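PDB 3UOR: ABC transporter sugar binding protein from Xanthomonas axonopodis pv. citri, which probably binds maltose or related sugars in the periplasm and delivers them to an ABC transporter for uptake into the cell. Local coordinates for residues A[207-210]-A[211-215]; A[380-383]-A[384-387]. All blocks are in the same frame, centred on the assembly; numbering follows the deposited sequence.

Contact 1 (A[207-210]-A[211-215]); sequences RLLR and DHDNY
Arg207, just before the first strand, reaches along the flank of a tight hairpin to Asp213 in its turn and grips the carboxylate side-on. The arginine chain runs extended from CB, with CG anti to the backbone N (chi1 -165°). CD already passes 3.6 Å from Asp213 OD1, and NE then donates to that same OD1 at 2.8 Å. Beyond CZ, Arg207 NH2 donates to Asp213 OD2 at 2.9 Å. Both oxygens use their syn lone pairs and the two planes lie only 13° apart, so this nearly coplanar two-bond salt bridge fixes the rotation of both groups. Leu209 lies beside it, its CB near Asp213 OD1 and its CD1 near Asp213 CB.

On the strand pair, Arg210 N donates to Tyr215 O at 2.9 Å, and Tyr215 N returns a bond to Arg210 O at 3.1 Å. Asn214 N adds a weak, bent bond to that same Arg210 O. The side chains of Arg210 and Tyr215 leave the strand pair on the same face; the guanidinium lies flat against the tyrosine, planes 5° apart, but is offset toward the root of the ring, with Tyr215 CB 3.6 Å from Arg210 CZ. A weak bond from Arg210 NE to Gly216 O helps hold it there.

Arg416 and Arg417 of helix 414-422 bond to the carbonyls of His212 and Asn214, tying the loop to the C-terminal helix. The arrangement is that of a short antiparallel beta hairpin, closed by a type I' turn from Asp211 to Asn214 and carrying a classic beta bulge where Asn214 and Tyr215 both face Arg210.

Contact 2 (A[380-383]-A[384-387]); sequences IVQE and MRLV
Four successive i to i+4 backbone bonds carry the helix through 380-387, from Met384 N to Ile380 O, Arg385 N to Val381 O, Leu386 N to Gln382 O and Val387 N to Glu383 O, all between 3.0 and 3.1 Å.

Among the side chains, Gln382 and Arg385 meet on one flank of the helix. The glutamine chain bends at chi2 (-43°), which carries OE1 forward along the helix, toward its C-terminal end, to the edge of the guanidinium. The N-H of Arg385 NE is well aimed at it, at 167°, but the 3.4 Å separation of Arg385 NE and Gln382 OE1 makes the bond weak. OE1 lies in the guanidinium plane, while the amide itself is turned 50° from it. Arg385 NH1 also has a long, weak ion pair with Glu389 one turn further on.

Gln382 and Arg385 are spaced i to i+3, neighbours on one flank of an alpha-helix; helix 377-394 is amphipathic here, with this polar pair on one flank and buried Val381 and Met384 turned into the protein. There Met384 brings its methyl CE to 4.2 Å from Val381 CB, a loose apolar contact. Both side chains also touch Phe194 in the loop before helix 195-202, and Met384 goes on to Leu198 of that helix.

Leu386, in a more exposed position, lays CG 3.4 Å from Gln382 O, over the backbone of the preceding turn. Val387 sets CB and CG2 each 3.7 Å from Glu383 O, while its side chain meets Ala401 of helix 398-412. Glu383 touches that same helix at Leu405, Arg408 and Ile412.

How the contacts relate
Both contacts are local and partly buried, with their centres about 16 Å apart on the same side of the chain's centre. Contact 1 is the more peripheral, its centre about 21 Å from that of the chain against about 17 Å for contact 2; two of its eight touching residues are buried and three exposed, against four and one in contact 2. Helices 195-202 and 398-412 touch side chains of both, as does Phe218, which meets Leu208 in one and Ile380 in the other. Both have backbone bonds, but the hairpin adds a two-bond salt bridge and a guanidinium-ring stack, while the helix adds one weak side-chain bond and a sparse apolar contact.

Contact 1 (A[207-210]-A[211-215])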
# COMPACT_ATOMS: atom_id res chain seq x y z
N ARG A 207 -14.82 7.84 7.91
CA ARG A 207 -13.40 8.12 7.93
C ARG A 207 -12.83 7.66 9.30
O ARG A 207 -13.53 7.70 10.30
CB ARG A 207 -13.25 9.62 7.75
CG ARG A 207 -11.88 10.15 7.39
CD ARG A 207 -11.95 11.67 7.28
NE ARG A 207 -10.65 12.25 7.01
CZ ARG A 207 -9.93 11.98 5.92
NH1 ARG A 207 -10.42 11.15 5.01
NH2 ARG A 207 -8.74 12.54 5.75
N LEU A 208 -11.57 7.22 9.32
CA LEU A 208 -10.93 6.77 10.56
C LEU A 208 -10.56 7.90 11.52
O LEU A 208 -10.27 7.65 12.69
CB LEU A 208 -9.70 5.92 10.23
CG LEU A 208 -10.06 4.51 9.76
CD1 LEU A 208 -8.82 3.75 9.34
CD2 LEU A 208 -10.79 3.76 10.87
N LEU A 209 -10.54 9.15 11.03
CA LEU A 209 -10.36 10.31 11.92
C LEU A 209 -11.57 11.22 11.73
O LEU A 209 -12.32 11.05 10.77
CB LEU A 209 -9.09 11.09 11.56
CG LEU A 209 -7.78 10.31 11.63
CD1 LEU A 209 -6.62 11.24 11.28
CD2 LEU A 209 -7.61 9.72 13.04
N ARG A 210 -11.76 12.18 12.62
CA ARG A 210 -12.91 13.06 12.50
C ARG A 210 -12.54 14.47 12.90
O ARG A 210 -11.48 14.72 13.47
CB ARG A 210 -14.06 12.58 13.38
CG ARG A 210 -13.68 12.54 14.87
CD ARG A 210 -14.78 11.91 15.72
NE ARG A 210 -14.34 11.78 17.10
CZ ARG A 210 -14.39 12.78 17.98
NH1 ARG A 210 -14.86 13.96 17.61
NH2 ARG A 210 -13.95 12.59 19.23
N ASP A 211 -13.45 15.39 12.58
CA ASP A 211 -13.35 16.79 13.00
C ASP A 211 -12.02 17.41 12.60
O ASP A 211 -11.17 17.71 13.45
CB ASP A 211 -13.62 16.92 14.50
CG ASP A 211 -13.66 18.37 14.96
OD1 ASP A 211 -13.34 18.64 16.13
OD2 ASP A 211 -14.00 19.24 14.13
N HIS A 212 -11.84 17.59 11.30
CA HIS A 212 -10.64 18.18 10.73
C HIS A 212 -9.44 17.29 10.99
O HIS A 212 -8.30 17.76 11.05
CB HIS A 212 -10.40 19.59 11.25
CG HIS A 212 -11.47 20.56 10.85
ND1 HIS A 212 -12.47 20.96 11.70
CD2 HIS A 212 -11.69 21.19 9.67
CE1 HIS A 212 -13.26 21.81 11.08
NE2 HIS A 212 -12.81 21.97 9.85
N ASP A 213 -9.73 15.99 11.11
CA ASP A 213 -8.70 14.99 11.36
C ASP A 213 -7.94 15.32 12.64
O ASP A 213 -6.78 14.99 12.77
CB ASP A 213 -7.76 14.86 10.18
CG ASP A 213 -8.42 14.18 8.99
OD1 ASP A 213 -9.55 13.66 9.12
OD2 ASP A 213 -7.80 14.15 7.91
N ASN A 214 -8.63 15.97 13.58
CA ASN A 214 -8.08 16.33 14.86
C ASN A 214 -8.38 15.31 15.95
O ASN A 214 -7.82 15.38 17.02
CB ASN A 214 -8.57 17.72 15.31
CG ASN A 214 -7.98 18.83 14.47
OD1 ASN A 214 -6.92 18.67 13.87
ND2 ASN A 214 -8.67 19.97 14.42
N TYR A 215 -9.28 14.37 15.68
CA TYR A 215 -9.61 13.35 16.68
C TYR A 215 -9.68 11.99 16.04
O TYR A 215 -9.96 11.88 14.84
CB TYR A 215 -10.98 13.61 17.30
CG TYR A 215 -11.06 14.83 18.20
CD1 TYR A 215 -10.75 14.73 19.55
CD2 TYR A 215 -11.47 16.06 17.70
CE1 TYR A 215 -10.83 15.83 20.38
CE2 TYR A 215 -11.55 17.16 18.52
CZ TYR A 215 -11.24 17.04 19.86
OH TYR A 215 -11.32 18.14 20.68

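Contact 2 (A[380-383]-A[384-387])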
# COMPACT_ATOMS: atom_id res chain seq x y z
N ILE A 380 -0.39 6.49 14.38
CA ILE A 380 -1.76 6.06 14.59
C ILE A 380 -1.99 4.58 14.25
O ILE A 380 -2.57 3.85 15.05
CB ILE A 380 -2.73 7.00 13.86
CG1 ILE A 380 -2.73 8.35 14.57
CG2 ILE A 380 -4.13 6.40 13.81
CD1 ILE A 380 -3.34 9.50 13.75
N VAL A 381 -1.52 4.12 13.09
CA VAL A 381 -1.78 2.73 12.74
C VAL A 381 -0.98 1.77 13.59
O VAL A 381 -1.42 0.65 13.79
CB VAL A 381 -1.61 2.34 11.24
CG1 VAL A 381 -2.62 3.04 10.39
CG2 VAL A 381 -0.22 2.61 10.76
N GLN A 382 0.18 2.20 14.08
CA GLN A 382 0.89 1.39 15.06
C GLN A 382 0.05 1.18 16.33
O GLN A 382 -0.00 0.08 16.84
CB GLN A 382 2.27 1.95 15.41
CG GLN A 382 3.32 1.81 14.28
CD GLN A 382 3.30 0.43 13.60
OE1 GLN A 382 3.06 -0.60 14.24
NE2 GLN A 382 3.56 0.41 12.30
N GLU A 383 -0.58 2.24 16.84
CA GLU A 383 -1.48 2.06 17.99
C GLU A 383 -2.63 1.12 17.62
O GLU A 383 -2.98 0.23 18.38
CB GLU A 383 -2.06 3.39 18.47
CG GLU A 383 -1.01 4.35 19.01
CD GLU A 383 -0.32 3.81 20.25
OE1 GLU A 383 -1.00 3.13 21.05
OE2 GLU A 383 0.88 4.06 20.41
N MET A 384 -3.20 1.30 16.42
CA MET A 384 -4.36 0.52 16.04
C MET A 384 -3.99 -0.95 16.12
O MET A 384 -4.74 -1.76 16.62
CB MET A 384 -4.81 0.84 14.62
CG MET A 384 -5.80 -0.21 14.04
SD MET A 384 -6.15 0.12 12.32
CE MET A 384 -4.64 -0.53 11.60
N ARG A 385 -2.82 -1.29 15.60
CA ARG A 385 -2.42 -2.67 15.51
C ARG A 385 -2.13 -3.26 16.91
O ARG A 385 -2.39 -4.44 17.17
CB ARG A 385 -1.18 -2.77 14.65
CG ARG A 385 -0.66 -4.15 14.55
CD ARG A 385 0.75 -4.13 14.05
NE ARG A 385 1.73 -3.67 15.03
CZ ARG A 385 1.95 -4.27 16.19
NH1 ARG A 385 1.22 -5.33 16.57
NH2 ARG A 385 2.88 -3.78 17.00
N LEU A 386 -1.59 -2.44 17.81
CA LEU A 386 -1.29 -2.92 19.16
C LEU A 386 -2.58 -3.28 19.86
O LEU A 386 -2.66 -4.28 20.57
CB LEU A 386 -0.56 -1.86 19.99
CG LEU A 386 0.90 -1.62 19.62
CD1 LEU A 386 1.52 -0.55 20.52
CD2 LEU A 386 1.68 -2.91 19.70
N VAL A 387 -3.59 -2.46 19.67
CA VAL A 387 -4.88 -2.67 20.31
C VAL A 387 -5.56 -3.89 19.71
O VAL A 387 -6.14 -4.69 20.44
CB VAL A 387 -5.78 -1.46 20.15
CG1 VAL A 387 -7.21 -1.84 20.37
CG2 VAL A 387 -5.37 -0.38 21.13